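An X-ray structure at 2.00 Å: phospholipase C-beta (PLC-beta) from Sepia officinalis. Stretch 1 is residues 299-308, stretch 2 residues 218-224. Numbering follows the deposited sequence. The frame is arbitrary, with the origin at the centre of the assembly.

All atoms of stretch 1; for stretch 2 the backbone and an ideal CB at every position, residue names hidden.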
# COMPACT_ATOMS: atom_id res chain seq x y z
N LYS A 299 -9.87 -5.17 -33.47
CA LYS A 299 -10.39 -4.33 -32.39
C LYS A 299 -10.47 -5.10 -31.06
O LYS A 299 -10.10 -4.59 -30.01
CB LYS A 299 -11.78 -3.83 -32.79
CG LYS A 299 -12.41 -2.83 -31.83
CD LYS A 299 -13.67 -2.21 -32.43
CE LYS A 299 -14.76 -3.25 -32.67
NZ LYS A 299 -16.05 -2.61 -33.08
N GLU A 300 -10.94 -6.35 -31.13
CA GLU A 300 -11.09 -7.19 -29.95
C GLU A 300 -9.72 -7.66 -29.44
O GLU A 300 -9.52 -7.79 -28.24
CB GLU A 300 -11.98 -8.39 -30.26
CG GLU A 300 -13.46 -8.05 -30.49
CD GLU A 300 -13.77 -7.45 -31.87
OE1 GLU A 300 -12.95 -7.60 -32.81
OE2 GLU A 300 -14.85 -6.83 -32.00
N GLY A 301 -8.79 -7.89 -30.37
CA GLY A 301 -7.40 -8.20 -30.03
C GLY A 301 -6.71 -7.04 -29.32
O GLY A 301 -5.93 -7.26 -28.39
N LEU A 302 -7.00 -5.81 -29.76
CA LEU A 302 -6.45 -4.61 -29.12
C LEU A 302 -6.94 -4.47 -27.68
O LEU A 302 -6.16 -4.21 -26.77
CB LEU A 302 -6.82 -3.35 -29.91
CG LEU A 302 -6.34 -2.01 -29.33
CD1 LEU A 302 -4.81 -1.98 -29.24
CD2 LEU A 302 -6.85 -0.85 -30.16
N LEU A 303 -8.25 -4.62 -27.49
CA LEU A 303 -8.84 -4.53 -26.15
C LEU A 303 -8.24 -5.59 -25.23
O LEU A 303 -7.95 -5.32 -24.06
CB LEU A 303 -10.36 -4.68 -26.22
CG LEU A 303 -11.14 -4.55 -24.90
CD1 LEU A 303 -10.65 -3.35 -24.07
CD2 LEU A 303 -12.63 -4.43 -25.19
N TYR A 304 -8.03 -6.79 -25.76
CA TYR A 304 -7.40 -7.88 -25.00
C TYR A 304 -6.01 -7.44 -24.54
O TYR A 304 -5.68 -7.56 -23.36
CB TYR A 304 -7.32 -9.15 -25.86
CG TYR A 304 -6.80 -10.37 -25.14
CD1 TYR A 304 -7.67 -11.32 -24.59
CD2 TYR A 304 -5.43 -10.59 -25.01
CE1 TYR A 304 -7.19 -12.45 -23.93
CE2 TYR A 304 -4.94 -11.72 -24.34
CZ TYR A 304 -5.82 -12.64 -23.81
OH TYR A 304 -5.33 -13.74 -23.17
N PHE A 305 -5.20 -6.94 -25.46
CA PHE A 305 -3.86 -6.43 -25.12
C PHE A 305 -3.93 -5.37 -24.03
O PHE A 305 -3.17 -5.40 -23.06
CB PHE A 305 -3.14 -5.82 -26.32
CG PHE A 305 -2.01 -4.91 -25.92
CD1 PHE A 305 -0.82 -5.44 -25.45
CD2 PHE A 305 -2.15 -3.53 -25.95
CE1 PHE A 305 0.22 -4.62 -25.06
CE2 PHE A 305 -1.11 -2.70 -25.55
CZ PHE A 305 0.07 -3.24 -25.11
N LEU A 306 -4.83 -4.40 -24.21
CA LEU A 306 -4.90 -3.25 -23.32
C LEU A 306 -5.20 -3.66 -21.89
O LEU A 306 -4.80 -2.96 -20.95
CB LEU A 306 -5.95 -2.25 -23.80
CG LEU A 306 -5.63 -1.47 -25.08
CD1 LEU A 306 -6.88 -0.74 -25.55
CD2 LEU A 306 -4.48 -0.50 -24.85
N MET A 307 -5.87 -4.80 -21.73
CA MET A 307 -6.25 -5.33 -20.43
C MET A 307 -5.28 -6.37 -19.88
O MET A 307 -5.41 -6.76 -18.74
CB MET A 307 -7.62 -6.01 -20.52
CG MET A 307 -8.78 -5.09 -20.84
SD MET A 307 -10.24 -6.05 -21.30
CE MET A 307 -10.60 -6.92 -19.78
N CYS A 308 -4.33 -6.84 -20.70
CA CYS A 308 -3.48 -7.97 -20.30
C CYS A 308 -2.22 -7.50 -19.57
O CYS A 308 -1.96 -6.31 -19.47
CB CYS A 308 -3.12 -8.84 -21.50
SG CYS A 308 -1.77 -8.25 -22.53
N UNK A 218 -15.26 -17.00 -22.07
CA UNK A 218 -15.55 -16.07 -20.97
C UNK A 218 -15.12 -14.64 -21.32
O UNK A 218 -15.78 -13.68 -20.92
CB UNK A 218 -14.85 -16.53 -19.69
N UNK A 219 -14.02 -14.48 -22.05
CA UNK A 219 -13.63 -13.15 -22.54
C UNK A 219 -14.61 -12.63 -23.59
O UNK A 219 -14.91 -11.44 -23.62
CB UNK A 219 -12.22 -13.19 -23.13
N UNK A 220 -15.11 -13.52 -24.44
CA UNK A 220 -16.15 -13.15 -25.41
C UNK A 220 -17.42 -12.67 -24.68
O UNK A 220 -18.15 -11.81 -25.17
CB UNK A 220 -16.48 -14.34 -26.32
N UNK A 221 -17.67 -13.21 -23.49
CA UNK A 221 -18.76 -12.74 -22.62
C UNK A 221 -18.50 -11.29 -22.17
O UNK A 221 -19.41 -10.47 -22.20
CB UNK A 221 -18.90 -13.66 -21.40
N UNK A 222 -17.27 -10.99 -21.77
CA UNK A 222 -16.86 -9.61 -21.46
C UNK A 222 -17.15 -8.68 -22.64
O UNK A 222 -17.73 -7.61 -22.45
CB UNK A 222 -15.37 -9.56 -21.11
N UNK A 223 -16.76 -9.10 -23.84
CA UNK A 223 -16.99 -8.31 -25.05
C UNK A 223 -18.49 -8.08 -25.29
O UNK A 223 -18.89 -6.99 -25.69
CB UNK A 223 -16.36 -9.01 -26.26
N UNK A 224 -19.30 -9.10 -25.04
CA UNK A 224 -20.75 -9.01 -25.17
C UNK A 224 -21.42 -8.18 -24.07
O UNK A 224 -22.49 -7.62 -24.29
CB UNK A 224 -21.35 -10.42 -25.17

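The two segments are helices whose axes approach to 11.6 Å at 104°, so side chains of some length must bridge the gap, and on stretch 2 only some positions can take part.

Position 218 has helical backbone angles, and nothing of stretch 1 lies within 5.5 Å of its ideal CB. Any helix-compatible residue would do; it is Phe218, which does not touch stretch 1.

At position 219 the CA-to-CB bond points toward stretch 1, and the ideal CB lies 5.1 Å from Tyr304 CD1. Beyond it is a space bordered by the backbone of Glu300, the ring of Tyr304 and the thioether of Met307, which would suit a long apolar side chain: leucine, methionine or an aromatic. The deposited residue is Phe219, with chi1 in t. Its ring presents a face to the edge of Tyr304, with centroids 5.2 Å apart and planes at 78°, and its CZ comes within 3.8 Å of Tyr304 CA. Along the ring edge, Phe219 CE1 meets Met307 SD at 3.9 Å. Phe219 has the largest area covered by the other helix.

Positions 220 and 221 are helical and have no atom of stretch 1 near their ideal CB atoms, so polar or apolar residues would serve equally well for this contact. They are Lys220, with all four chi angles in t, and Phe221; neither makes a contact here.

Position 222, one helical turn after 219, again points toward stretch 1, but its ideal CB has no neighbour within 5.5 Å. Only a long side chain could reach Leu303 and the end of Met307, both of which offer apolar surface; leucine, methionine or an aromatic would be plausible. Tyr222 spans the distance. Met307 CE sits over its ring face, 3.6 Å from Tyr222 CZ and 21° off the normal through the centroid, a CH-pi contact, while Leu303 CD2 lies at the ring edge. The hydroxyl is hydrogen-bonded elsewhere in the structure.

Position 223 also points toward stretch 1, with its ideal CB 5.2 Å from Glu300 CG. The aliphatic part of Glu300 and the CD2 methyl of Leu303 favour a branched apolar residue, although the nearby carboxylate could also attract a lysine or arginine. It is Leu223, in rotamer m,t: its CD1 packs 3.6 Å from Glu300 CG, and its CD2 lies 3.9 Å from Leu303 CD2.

Position 224 is out of reach and could hold any helix-compatible residue; it is Ala224.

Stretch 2 218-224: FFKFYLA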
# COMPACT_ATOMS: atom_id res chain seq x y z
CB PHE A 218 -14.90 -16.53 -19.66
CG PHE A 218 -15.43 -15.83 -18.43
CD1 PHE A 218 -16.78 -15.88 -18.10
CD2 PHE A 218 -14.58 -15.12 -17.59
CE1 PHE A 218 -17.27 -15.24 -16.97
CE2 PHE A 218 -15.06 -14.47 -16.45
CZ PHE A 218 -16.41 -14.53 -16.14
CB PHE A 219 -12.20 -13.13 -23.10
CG PHE A 219 -11.73 -11.74 -23.46
CD1 PHE A 219 -11.39 -10.83 -22.46
CD2 PHE A 219 -11.67 -11.33 -24.79
CE1 PHE A 219 -10.97 -9.54 -22.78
CE2 PHE A 219 -11.24 -10.03 -25.12
CZ PHE A 219 -10.90 -9.14 -24.11
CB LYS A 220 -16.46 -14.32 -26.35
CG LYS A 220 -16.99 -13.91 -27.72
CD LYS A 220 -17.28 -15.12 -28.62
CE LYS A 220 -18.16 -14.72 -29.81
NZ LYS A 220 -18.51 -15.87 -30.69
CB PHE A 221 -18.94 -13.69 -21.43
CG PHE A 221 -19.79 -13.14 -20.31
CD1 PHE A 221 -21.12 -12.79 -20.53
CD2 PHE A 221 -19.27 -13.01 -19.03
CE1 PHE A 221 -21.90 -12.30 -19.49
CE2 PHE A 221 -20.05 -12.53 -17.99
CZ PHE A 221 -21.36 -12.17 -18.22
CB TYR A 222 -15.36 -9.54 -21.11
CG TYR A 222 -14.86 -8.15 -20.75
CD1 TYR A 222 -14.72 -7.76 -19.42
CD2 TYR A 222 -14.52 -7.23 -21.74
CE1 TYR A 222 -14.26 -6.49 -19.09
CE2 TYR A 222 -14.07 -5.96 -21.42
CZ TYR A 222 -13.94 -5.59 -20.09
OH TYR A 222 -13.49 -4.33 -19.76
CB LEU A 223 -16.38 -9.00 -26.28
CG LEU A 223 -14.86 -9.19 -26.30
CD1 LEU A 223 -14.43 -9.92 -27.58
CD2 LEU A 223 -14.15 -7.86 -26.18
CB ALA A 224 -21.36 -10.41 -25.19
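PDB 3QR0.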